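Local coordinates for Glyco_hydro_cc domain-containing protein (Trichoderma gamsii, PDB 6UBD) that probably binds beta-1,3-glucan oligosaccharides, as a subgroup VII member of glycoside hydrolase family 128, at residues A[129-134]-A[139-144]; A[184-189]-A[232-237]; A[36-41]-A[199-204]. All coordinates share one frame; numbering follows the deposited sequence. Where two conformers were deposited one is given.

Contact 1 (A[129-134]-A[139-144]); sequences SLIAPM and AALGSP
L141 sends its two methyls up against one turn of helix 120-136. CD2 lies 3.9 Å from CG2 of I131 and touches the carbonyl O of the same residue, while CD1 reaches the backbone of the next residue, 4.3 Å from CA of A132. The I131 and L141 side chains meet at a slant, branch against branch. Each owes its placing to the first torsion: L141 CG stands beside its own backbone N (chi1 -59°), and I131 turns CG2 anti to the backbone N, which brings that methyl to the leucine. At the other end the link is polar: A139 N donates to M134 O over 3.0 Å (N-H...O angle 158°), the donor tilted from the carbonyl plane. The methyl of A139 leans on that same carbonyl, with CB 3.4 Å from M134 O, and M134 CB comes to 4.3 Å from A139 CB; beyond CB the methionine leads away from the strand and packs on L94. This is the return half of the beta-alpha-beta unit made by strand 100-102, helix 120-136 and strand 140-142, one step of a (beta/alpha)8 barrel, and the short turn after the helix is tied off by the A139 bond. The helix is irregular here: a wide pi-type turn covers 129-131, and the regular bonding lapses at P133, whose ring nitrogen carries no hydrogen, and at M134, which makes only a weak bond to I131 O. Further out, L141 N is held by D168 OD2, and the backbones of A140 and G142 pair with strand 100-102, whose V101 also packs on A139 and L141. At the strand's exit S143 OG bonds P144 O from above its carbonyl plane and also S171 N, while the P144 ring rests on W154, L155 and F158.

Contact 2 (A[184-189]-A[232-237]); sequences ADIDYY and EANEHV
I186 projects from helix 179-193 onto N234 and V237, and its branches divide the work. From CB, CG2 stands anti to the backbone N and meets the N234 amide, 3.8 Å from ND2 and a little farther from OD1, the two side chains running past one another in opposite senses. The other branch, CG1, starts along the flank of V237 CG2 at 4.1 Å. Its end, CD1, closes to 3.9 Å on that same valine methyl, with the two side chains crossing at about a right angle. The segment that receives this isoleucine is an alpha-to-beta connection of the (beta/alpha)8 barrel: helix 217-233 stops, N234 leaves helical geometry, and a type I beta turn from N234 to V237 starts strand 237-243. N234 folds back in an Asx turn, its OD1 accepting from H236 N at 2.8 Å and weakly from V237 N, which fixes the amide where CG2 lies against it. With an alanine in place of N234, H236 N loses its OD1 acceptor, and the turn would probably be free to shift, with a gap opened beside I186 CG2. L230 and L197 also touch the isoleucine, burying it between helix and sheet. K34 NZ bonds the carbonyls of both E232 and V237, bracketing the turn, and the H236 ring stacks with W190 farther along helix 179-193.

Contact 3 (A[36-41]-A[199-204]); sequences GSAGDT and VTEFAC
A psi of only -15° at T200, in an otherwise extended strand, tips its carbonyl so that T200 O faces the methyl of A38. At the next residue, E201 sets CG beside its own backbone N (chi1 -67°) and then extends fully to CD, carrying the stem past the same alanine. A38 CB lies 3.5 Å from T200 O and 4.3 Å from E201 CG, and is directed toward the other strand. These are van der Waals touches of one methyl on a carbonyl oxygen and on a methylene. The oxygen is buried but not left without a mate, since T200 O accepts from H54 NE2. The carboxylate of E201 likewise looks elsewhere, OE2 bonding W56 NE1, with F175 and N105 also against the side chain. Behind A38, the chain bends out of the strand. The CB of S37 points away from 199-204, and S37 OG donates to G39 O over 2.8 Å, approaching from above that carbonyl's plane. G39 takes a positive phi of 100°, at which a CB would collide with the carbonyl O of A38, so glycine suits the bend. The two strands are not sheet neighbours. Strand 237-243 runs between 35-38 and 197-206, parallel to both, and its A241 and T243 also touch A38, so the methyl reaches across the inside of the (beta/alpha)8 barrel, where the first and seventh strands come close. On the other flank of 197-206 lies strand 170-176, with H173 against T200 and E201. Helix 217-233 backs V199 through F231 and F202 through W223, and the C204-C214 disulfide ties the far end of 197-206 to the segment that follows strand 212-213.

Overall arrangement
All three contacts are buried, but at different depths of the barrel. Contact 3 lies in its interior, its centre about 6 Å from the chain centre, against about 15 and 14 Å for the centres of contacts 1 and 2 in the outer layer, where helices meet strands or turns. Contacts 1 and 3 reach the same curled sheet without touching. Contacts 2 and 3 do touch, V237 CG1 lying 4.3 Å from V199 CG2, and helix 179-193 precedes strand 197-206 in the chain. Aliphatic side chains carry the outer pair, joined by a backbone bond in contact 1 and by an amide in contact 2; contact 3 sets one methyl beside groups whose polar ends are bonded elsewhere.

Contact 1 (A[129-134]-A[139-144])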
ATOM      1  N   SER A 129     -15.946  -1.934 -14.122  1.00  9.36           N
ATOM      2  CA  SER A 129     -15.872  -1.041 -15.324  1.00  9.17           C
ATOM      3  C   SER A 129     -14.418  -0.698 -15.670  1.00  8.30           C
ATOM      4  O   SER A 129     -14.080  -0.566 -16.855  1.00  9.86           O
ATOM      5  CB  SER A 129     -16.612   0.250 -14.990  0.55 10.39           C
ATOM      6  OG  SER A 129     -16.508   1.239 -16.002  0.55 14.25           O
ATOM      7  N   LEU A 130     -13.559  -0.442 -14.637  1.00  8.17           N
ATOM      8  CA  LEU A 130     -12.197   0.135 -14.814  1.00  8.02           C
ATOM      9  C   LEU A 130     -11.033  -0.788 -14.408  1.00  8.65           C
ATOM     10  O   LEU A 130      -9.980  -0.697 -15.080  1.00  9.05           O
ATOM     11  CB  LEU A 130     -12.125   1.472 -14.092  1.00  8.16           C
ATOM     12  CG  LEU A 130     -13.046   2.579 -14.566  1.00  9.46           C
ATOM     13  CD1 LEU A 130     -13.027   3.796 -13.684  1.00 12.10           C
ATOM     14  CD2 LEU A 130     -12.699   2.989 -15.976  1.00 12.40           C
ATOM     15  N   ILE A 131     -11.193  -1.611 -13.373  1.00  9.23           N
ATOM     16  CA  ILE A 131     -10.018  -2.387 -12.878  1.00  8.91           C
ATOM     17  C   ILE A 131      -9.975  -3.775 -13.502  1.00  8.61           C
ATOM     18  O   ILE A 131      -8.932  -4.152 -14.081  1.00  9.35           O
ATOM     19  CB  ILE A 131     -10.048  -2.451 -11.327  1.00  9.69           C
ATOM     20  CG1 ILE A 131      -9.984  -1.027 -10.747  1.00  9.87           C
ATOM     21  CG2 ILE A 131      -8.912  -3.378 -10.831  1.00 10.35           C
ATOM     22  CD1 ILE A 131     -10.062  -0.914  -9.263  1.00 11.48           C
ATOM     23  N   ALA A 132     -11.104  -4.507 -13.532  1.00  8.15           N
ATOM     24  CA  ALA A 132     -11.085  -5.857 -14.129  1.00  8.84           C
ATOM     25  C   ALA A 132     -10.610  -5.871 -15.593  1.00  8.33           C
ATOM     26  O   ALA A 132      -9.839  -6.771 -15.918  1.00  9.37           O
ATOM     27  CB  ALA A 132     -12.401  -6.563 -13.960  1.00  9.36           C
ATOM     28  N   PRO A 133     -10.967  -4.887 -16.442  1.00  8.92           N
ATOM     29  CA  PRO A 133     -10.460  -4.967 -17.809  1.00  9.32           C
ATOM     30  C   PRO A 133      -8.938  -4.838 -17.912  1.00  9.01           C
ATOM     31  O   PRO A 133      -8.311  -5.365 -18.836  1.00 10.45           O
ATOM     32  CB  PRO A 133     -11.143  -3.757 -18.475  1.00 11.31           C
ATOM     33  CG  PRO A 133     -12.424  -3.629 -17.687  1.00 12.71           C
ATOM     34  CD  PRO A 133     -12.027  -3.851 -16.255  1.00 10.99           C
ATOM     35  N   MET A 134      -8.312  -4.095 -17.004  1.00  9.35           N
ATOM     36  CA  MET A 134      -6.810  -4.030 -16.938  1.00 11.11           C
ATOM     37  C   MET A 134      -6.264  -5.416 -16.615  1.00 10.67           C
ATOM     38  O   MET A 134      -5.248  -5.816 -17.191  1.00  9.76           O
ATOM     39  CB  MET A 134      -6.331  -3.030 -15.892  0.50 11.28           C
ATOM     40  CG  MET A 134      -6.689  -1.621 -16.245  0.50 11.45           C
ATOM     41  SD  MET A 134      -5.674  -1.005 -17.606  0.50 12.23           S
ATOM     42  CE  MET A 134      -5.841   0.772 -17.394  0.50 14.51           C
ATOM     43  N   ALA A 139      -2.612  -7.068 -16.407  1.00  8.76           N
ATOM     44  CA  ALA A 139      -2.135  -6.525 -15.123  1.00  9.14           C
ATOM     45  C   ALA A 139      -2.403  -7.520 -13.977  1.00  8.30           C
ATOM     46  O   ALA A 139      -3.485  -8.154 -13.948  1.00  9.44           O
ATOM     47  CB  ALA A 139      -2.844  -5.221 -14.829  1.00 10.57           C
ATOM     48  N   ALA A 140      -1.489  -7.588 -12.985  1.00  8.29           N
ATOM     49  CA  ALA A 140      -1.783  -8.205 -11.688  1.00  8.90           C
ATOM     50  C   ALA A 140      -2.625  -7.220 -10.856  1.00  8.61           C
ATOM     51  O   ALA A 140      -2.297  -6.018 -10.807  1.00  8.55           O
ATOM     52  CB  ALA A 140      -0.519  -8.560 -10.950  1.00  9.15           C
ATOM     53  N   LEU A 141      -3.723  -7.748 -10.266  1.00  9.22           N
ATOM     54  CA  LEU A 141      -4.697  -6.874  -9.557  1.00  8.47           C
ATOM     55  C   LEU A 141      -4.572  -6.959  -8.028  1.00  7.20           C
ATOM     56  O   LEU A 141      -4.576  -8.092  -7.515  1.00  7.60           O
ATOM     57  CB  LEU A 141      -6.130  -7.292  -9.985  1.00  8.72           C
ATOM     58  CG  LEU A 141      -6.467  -7.206 -11.477  1.00  9.40           C
ATOM     59  CD1 LEU A 141      -7.960  -7.462 -11.682  1.00 10.02           C
ATOM     60  CD2 LEU A 141      -6.125  -5.842 -12.052  1.00  8.88           C
ATOM     61  N   GLY A 142      -4.573  -5.794  -7.387  1.00  7.00           N
ATOM     62  CA  GLY A 142      -4.572  -5.747  -5.928  1.00  7.48           C
ATOM     63  C   GLY A 142      -5.958  -5.380  -5.427  1.00  7.74           C
ATOM     64  O   GLY A 142      -6.590  -4.438  -5.918  1.00  7.52           O
ATOM     65  N   SER A 143      -6.375  -5.960  -4.289  1.00  8.31           N
ATOM     66  CA  SER A 143      -7.666  -5.651  -3.688  1.00  7.29           C
ATOM     67  C   SER A 143      -7.725  -4.195  -3.261  1.00  7.35           C
ATOM     68  O   SER A 143      -6.642  -3.585  -2.951  1.00  9.11           O
ATOM     69  CB  SER A 143      -7.983  -6.550  -2.503  1.00  7.27           C
ATOM     70  OG  SER A 143      -7.238  -6.188  -1.308  1.00  8.97           O
ATOM     71  N   PRO A 144      -8.917  -3.643  -3.009  1.00  8.00           N
ATOM     72  CA  PRO A 144      -9.009  -2.468  -2.142  1.00  7.37           C
ATOM     73  C   PRO A 144      -8.401  -2.751  -0.738  1.00  7.37           C
ATOM     74  O   PRO A 144      -8.419  -3.874  -0.273  1.00  7.99           O
ATOM     75  CB  PRO A 144     -10.527  -2.197  -2.090  1.00  8.99           C
ATOM     76  CG  PRO A 144     -11.079  -2.886  -3.335  1.00 10.32           C
ATOM     77  CD  PRO A 144     -10.256  -4.159  -3.391  1.00  7.79           C
TER

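Contact 2 (A[184-189]-A[232-237])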
ATOM      1  N   ALA A 184      -1.358 -10.157  13.827  1.00  9.40           N
ATOM      2  CA  ALA A 184      -2.811 -10.421  13.847  1.00  8.94           C
ATOM      3  C   ALA A 184      -3.443  -9.927  12.535  1.00  9.82           C
ATOM      4  O   ALA A 184      -4.404 -10.555  11.971  1.00  9.65           O
ATOM      5  CB  ALA A 184      -3.441  -9.732  15.019  1.00  9.50           C
ATOM      6  N   ASP A 185      -2.963  -8.831  11.965  1.00  9.70           N
ATOM      7  CA  ASP A 185      -3.444  -8.359  10.650  1.00  8.48           C
ATOM      8  C   ASP A 185      -3.056  -9.364   9.574  1.00  8.07           C
ATOM      9  O   ASP A 185      -3.923  -9.728   8.696  1.00  9.04           O
ATOM     10  CB  ASP A 185      -2.844  -7.001  10.288  1.00  9.34           C
ATOM     11  CG  ASP A 185      -3.492  -5.772  10.929  1.00  9.24           C
ATOM     12  OD1 ASP A 185      -4.596  -5.896  11.550  1.00  8.90           O
ATOM     13  OD2 ASP A 185      -2.900  -4.622  10.762  1.00  8.56           O
ATOM     14  N   ILE A 186      -1.808  -9.805   9.549  1.00  8.13           N
ATOM     15  CA  ILE A 186      -1.379 -10.794   8.518  1.00  8.65           C
ATOM     16  C   ILE A 186      -2.246 -12.061   8.607  1.00  8.73           C
ATOM     17  O   ILE A 186      -2.729 -12.580   7.560  1.00  9.22           O
ATOM     18  CB  ILE A 186       0.117 -11.114   8.714  1.00  9.03           C
ATOM     19  CG1 ILE A 186       1.006  -9.922   8.302  1.00  9.34           C
ATOM     20  CG2 ILE A 186       0.537 -12.351   7.950  1.00  8.61           C
ATOM     21  CD1 ILE A 186       2.440 -10.017   8.756  1.00  9.12           C
ATOM     22  N   ASP A 187      -2.399 -12.599   9.788  1.00  8.50           N
ATOM     23  CA  ASP A 187      -3.145 -13.865   9.963  1.00  8.59           C
ATOM     24  C   ASP A 187      -4.608 -13.713   9.535  1.00  7.83           C
ATOM     25  O   ASP A 187      -5.159 -14.613   8.849  1.00  8.71           O
ATOM     26  CB  ASP A 187      -3.045 -14.394  11.391  1.00  8.84           C
ATOM     27  CG  ASP A 187      -1.679 -14.825  11.874  1.00 11.66           C
ATOM     28  OD1 ASP A 187      -0.865 -15.158  11.063  1.00 14.22           O
ATOM     29  OD2 ASP A 187      -1.465 -14.898  13.127  1.00 20.56           O
ATOM     30  N   TYR A 188      -5.237 -12.601   9.913  1.00  8.40           N
ATOM     31  CA  TYR A 188      -6.633 -12.363   9.502  1.00  8.49           C
ATOM     32  C   TYR A 188      -6.757 -12.383   7.966  1.00  7.88           C
ATOM     33  O   TYR A 188      -7.646 -13.072   7.419  1.00  8.19           O
ATOM     34  CB  TYR A 188      -7.180 -11.041  10.046  1.00  8.82           C
ATOM     35  CG  TYR A 188      -8.576 -10.748   9.555  1.00  8.35           C
ATOM     36  CD1 TYR A 188      -9.715 -11.379  10.076  1.00  8.16           C
ATOM     37  CD2 TYR A 188      -8.769  -9.932   8.435  1.00  8.01           C
ATOM     38  CE1 TYR A 188     -10.969 -11.187   9.536  1.00  8.22           C
ATOM     39  CE2 TYR A 188     -10.030  -9.774   7.886  1.00  8.57           C
ATOM     40  CZ  TYR A 188     -11.149 -10.339   8.484  1.00  8.11           C
ATOM     41  OH  TYR A 188     -12.396 -10.231   7.919  1.00  9.01           O
ATOM     42  N   TYR A 189      -5.889 -11.652   7.254  1.00  8.39           N
ATOM     43  CA  TYR A 189      -6.062 -11.489   5.806  1.00  8.12           C
ATOM     44  C   TYR A 189      -5.612 -12.756   5.070  1.00  8.26           C
ATOM     45  O   TYR A 189      -6.263 -13.089   4.041  1.00  7.73           O
ATOM     46  CB  TYR A 189      -5.418 -10.194   5.282  1.00  8.36           C
ATOM     47  CG  TYR A 189      -6.241  -8.952   5.530  1.00  8.60           C
ATOM     48  CD1 TYR A 189      -7.337  -8.682   4.717  1.00  8.87           C
ATOM     49  CD2 TYR A 189      -5.974  -8.105   6.618  1.00  8.66           C
ATOM     50  CE1 TYR A 189      -8.119  -7.562   4.957  1.00  9.09           C
ATOM     51  CE2 TYR A 189      -6.754  -7.001   6.888  1.00  8.39           C
ATOM     52  CZ  TYR A 189      -7.846  -6.731   6.033  1.00  8.35           C
ATOM     53  OH  TYR A 189      -8.603  -5.601   6.208  1.00  8.86           O
ATOM     54  N   GLU A 232      10.034  -9.944   5.813  1.00 10.02           N
ATOM     55  CA  GLU A 232      10.968 -10.712   4.927  1.00 10.52           C
ATOM     56  C   GLU A 232      10.863 -12.233   5.199  1.00  9.34           C
ATOM     57  O   GLU A 232      10.889 -13.031   4.246  1.00  9.18           O
ATOM     58  CB  GLU A 232      12.398 -10.162   5.009  1.00 10.57           C
ATOM     59  CG  GLU A 232      12.570  -8.778   4.383  1.00 10.15           C
ATOM     60  CD  GLU A 232      12.555  -8.769   2.856  1.00  8.25           C
ATOM     61  OE1 GLU A 232      12.583  -9.872   2.217  1.00  9.49           O
ATOM     62  OE2 GLU A 232      12.485  -7.596   2.295  1.00  8.58           O
ATOM     63  N   ALA A 233      10.670 -12.636   6.456  1.00 10.20           N
ATOM     64  CA  ALA A 233      10.570 -14.061   6.822  1.00 10.57           C
ATOM     65  C   ALA A 233       9.168 -14.641   6.524  1.00  9.78           C
ATOM     66  O   ALA A 233       9.107 -15.849   6.389  1.00 11.46           O
ATOM     67  CB  ALA A 233      10.961 -14.203   8.272  1.00 10.47           C
ATOM     68  N   ASN A 234       8.132 -13.820   6.442  1.00  8.37           N
ATOM     69  CA  ASN A 234       6.759 -14.352   6.343  1.00  9.44           C
ATOM     70  C   ASN A 234       6.472 -14.790   4.875  1.00  8.34           C
ATOM     71  O   ASN A 234       6.542 -13.946   3.926  1.00  8.85           O
ATOM     72  CB  ASN A 234       5.727 -13.323   6.808  1.00  8.66           C
ATOM     73  CG  ASN A 234       4.333 -13.919   6.822  1.00  9.12           C
ATOM     74  OD1 ASN A 234       3.685 -14.054   5.790  1.00 11.71           O
ATOM     75  ND2 ASN A 234       3.866 -14.249   8.016  1.00  9.39           N
ATOM     76  N   GLU A 235       6.071 -16.045   4.670  1.00  8.89           N
ATOM     77  CA  GLU A 235       5.895 -16.589   3.299  1.00 10.07           C
ATOM     78  C   GLU A 235       4.721 -15.909   2.562  1.00 11.03           C
ATOM     79  O   GLU A 235       4.744 -15.966   1.347  1.00 10.91           O
ATOM     80  CB  GLU A 235       5.674 -18.118   3.330  1.00 11.77           C
ATOM     81  CG  GLU A 235       4.437 -18.578   4.072  1.00 14.35           C
ATOM     82  CD  GLU A 235       4.255 -20.094   4.148  1.00 16.28           C
ATOM     83  OE1 GLU A 235       4.226 -20.715   3.079  1.00 22.53           O
ATOM     84  OE2 GLU A 235       3.978 -20.592   5.226  1.00 30.50           O
ATOM     85  N   HIS A 236       3.749 -15.387   3.294  1.00 10.12           N
ATOM     86  CA  HIS A 236       2.521 -14.814   2.691  1.00  9.75           C
ATOM     87  C   HIS A 236       2.656 -13.333   2.375  1.00  9.67           C
ATOM     88  O   HIS A 236       1.847 -12.835   1.569  1.00 12.91           O
ATOM     89  CB  HIS A 236       1.272 -15.048   3.571  1.00 10.05           C
ATOM     90  CG  HIS A 236       1.017 -16.463   3.898  1.00 10.98           C
ATOM     91  ND1 HIS A 236       0.851 -17.451   2.932  1.00 12.34           N
ATOM     92  CD2 HIS A 236       0.781 -17.076   5.084  1.00 14.71           C
ATOM     93  CE1 HIS A 236       0.609 -18.601   3.518  1.00 13.00           C
ATOM     94  NE2 HIS A 236       0.517 -18.388   4.820  1.00 17.27           N
ATOM     95  N   VAL A 237       3.640 -12.617   2.897  1.00  8.79           N
ATOM     96  CA  VAL A 237       3.868 -11.199   2.588  1.00  9.50           C
ATOM     97  C   VAL A 237       4.800 -11.118   1.389  1.00  9.06           C
ATOM     98  O   VAL A 237       5.972 -11.465   1.503  1.00  8.77           O
ATOM     99  CB  VAL A 237       4.424 -10.425   3.791  1.00 10.34           C
ATOM    100  CG1 VAL A 237       4.723  -8.978   3.410  1.00 10.67           C
ATOM    101  CG2 VAL A 237       3.403 -10.451   4.957  1.00  9.96           C
TER

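Contact 3 (A[36-41]-A[199-204])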
ATOM      1  N   GLY A  36       9.327  -1.697  -0.794  1.00  7.36           N
ATOM      2  CA  GLY A  36       8.867  -0.559  -1.598  1.00  7.63           C
ATOM      3  C   GLY A  36       8.608   0.702  -0.782  1.00  6.75           C
ATOM      4  O   GLY A  36       8.927   0.728   0.438  1.00  7.50           O
ATOM      5  N   SER A  37       8.106   1.765  -1.399  1.00  7.91           N
ATOM      6  CA  SER A  37       7.757   3.055  -0.788  1.00  8.80           C
ATOM      7  C   SER A  37       6.302   3.399  -1.135  1.00  8.20           C
ATOM      8  O   SER A  37       5.885   3.185  -2.298  1.00  9.11           O
ATOM      9  CB  SER A  37       8.716   4.101  -1.318  1.00  8.77           C
ATOM     10  OG  SER A  37       8.490   5.357  -0.749  1.00  8.89           O
ATOM     11  N   ALA A  38       5.572   3.931  -0.185  1.00  8.30           N
ATOM     12  CA  ALA A  38       4.249   4.551  -0.300  1.00  7.40           C
ATOM     13  C   ALA A  38       4.387   6.047  -0.223  1.00  7.75           C
ATOM     14  O   ALA A  38       4.648   6.567   0.900  1.00  8.76           O
ATOM     15  CB  ALA A  38       3.264   4.015   0.669  1.00  7.05           C
ATOM     16  N   GLY A  39       4.430   6.751  -1.363  1.00  7.93           N
ATOM     17  CA  GLY A  39       4.876   8.157  -1.480  1.00  8.45           C
ATOM     18  C   GLY A  39       6.335   8.245  -1.986  1.00  7.79           C
ATOM     19  O   GLY A  39       6.942   7.190  -2.257  1.00  7.85           O
ATOM     20  N   ASP A  40       6.811   9.470  -2.181  1.00  7.17           N
ATOM     21  CA  ASP A  40       8.111   9.672  -2.835  1.00  8.70           C
ATOM     22  C   ASP A  40       9.042  10.622  -2.063  1.00  8.82           C
ATOM     23  O   ASP A  40      10.099  10.925  -2.583  1.00  9.18           O
ATOM     24  CB  ASP A  40       7.950  10.042  -4.319  1.00  8.90           C
ATOM     25  CG  ASP A  40       7.052  11.266  -4.505  1.00 10.54           C
ATOM     26  OD1 ASP A  40       7.108  12.185  -3.633  1.00  9.66           O
ATOM     27  OD2 ASP A  40       6.245  11.255  -5.502  1.00 12.40           O
ATOM     28  N   THR A  41       8.679  11.084  -0.875  1.00  9.48           N
ATOM     29  CA  THR A  41       9.592  12.072  -0.215  1.00 10.40           C
ATOM     30  C   THR A  41      11.008  11.510   0.080  1.00  9.97           C
ATOM     31  O   THR A  41      11.956  12.297  -0.056  1.00  8.82           O
ATOM     32  CB  THR A  41       8.987  12.624   1.075  1.00  9.94           C
ATOM     33  OG1 THR A  41       8.780  11.592   2.060  1.00  9.33           O
ATOM     34  CG2 THR A  41       7.718  13.398   0.807  1.00  9.69           C
ATOM     35  N   VAL A 199       1.547  -5.275   1.865  1.00  7.64           N
ATOM     36  CA  VAL A 199       1.325  -4.239   2.899  1.00  9.80           C
ATOM     37  C   VAL A 199       1.574  -2.890   2.248  1.00  7.97           C
ATOM     38  O   VAL A 199       2.721  -2.459   2.101  1.00  8.08           O
ATOM     39  CB  VAL A 199       2.239  -4.460   4.123  1.00 10.46           C
ATOM     40  CG1 VAL A 199       1.943  -3.437   5.236  1.00  9.06           C
ATOM     41  CG2 VAL A 199       2.063  -5.855   4.689  1.00 11.55           C
ATOM     42  N   THR A 200       0.519  -2.258   1.748  1.00  7.58           N
ATOM     43  CA  THR A 200       0.663  -1.112   0.831  1.00  7.94           C
ATOM     44  C   THR A 200       0.853   0.227   1.578  1.00  8.25           C
ATOM     45  O   THR A 200       1.239   1.232   0.934  1.00  8.84           O
ATOM     46  CB  THR A 200      -0.485  -1.106  -0.184  1.00  7.87           C
ATOM     47  OG1 THR A 200      -1.709  -0.948   0.557  1.00  8.69           O
ATOM     48  CG2 THR A 200      -0.493  -2.354  -1.080  1.00  7.12           C
ATOM     49  N   GLU A 201       0.554   0.225   2.872  1.00  7.80           N
ATOM     50  CA  GLU A 201       0.998   1.309   3.798  1.00  7.93           C
ATOM     51  C   GLU A 201       1.229   0.654   5.154  1.00  8.23           C
ATOM     52  O   GLU A 201       0.449  -0.173   5.574  1.00  8.83           O
ATOM     53  CB  GLU A 201      -0.019   2.417   4.054  1.00  9.65           C
ATOM     54  CG  GLU A 201      -0.349   3.303   2.834  1.00  8.88           C
ATOM     55  CD  GLU A 201      -1.372   4.357   3.204  1.00 10.10           C
ATOM     56  OE1 GLU A 201      -1.254   4.918   4.297  1.00 20.98           O
ATOM     57  OE2 GLU A 201      -2.264   4.650   2.415  1.00  9.67           O
ATOM     58  N   PHE A 202       2.299   1.062   5.878  1.00  7.46           N
ATOM     59  CA  PHE A 202       2.490   0.726   7.330  1.00  8.69           C
ATOM     60  C   PHE A 202       3.135   1.904   8.057  1.00  8.57           C
ATOM     61  O   PHE A 202       3.873   2.712   7.473  1.00 10.20           O
ATOM     62  CB  PHE A 202       3.225  -0.615   7.530  1.00  8.53           C
ATOM     63  CG  PHE A 202       4.716  -0.546   7.184  1.00  8.39           C
ATOM     64  CD1 PHE A 202       5.647  -0.031   8.097  1.00  9.06           C
ATOM     65  CD2 PHE A 202       5.189  -1.030   5.976  1.00  8.04           C
ATOM     66  CE1 PHE A 202       6.990   0.041   7.747  1.00  9.82           C
ATOM     67  CE2 PHE A 202       6.542  -0.923   5.625  1.00  7.95           C
ATOM     68  CZ  PHE A 202       7.438  -0.399   6.521  1.00  8.76           C
ATOM     69  N   ALA A 203       2.728   2.017   9.321  1.00  8.19           N
ATOM     70  CA  ALA A 203       3.355   3.002  10.246  1.00  8.34           C
ATOM     71  C   ALA A 203       3.040   2.576  11.665  1.00  8.57           C
ATOM     72  O   ALA A 203       2.052   1.882  11.989  1.00  8.74           O
ATOM     73  CB  ALA A 203       2.825   4.418  10.073  1.00  8.92           C
ATOM     74  N   CYS A 204       3.908   2.999  12.612  1.00  9.29           N
ATOM     75  CA  CYS A 204       3.772   2.721  14.071  1.00  9.60           C
ATOM     76  C   CYS A 204       2.736   3.699  14.652  1.00  8.82           C
ATOM     77  O   CYS A 204       2.963   4.927  14.674  1.00  9.15           O
ATOM     78  CB  CYS A 204       5.124   2.899  14.752  1.00 11.39           C
ATOM     79  SG  CYS A 204       5.211   2.415  16.504  1.00 11.43           S
TER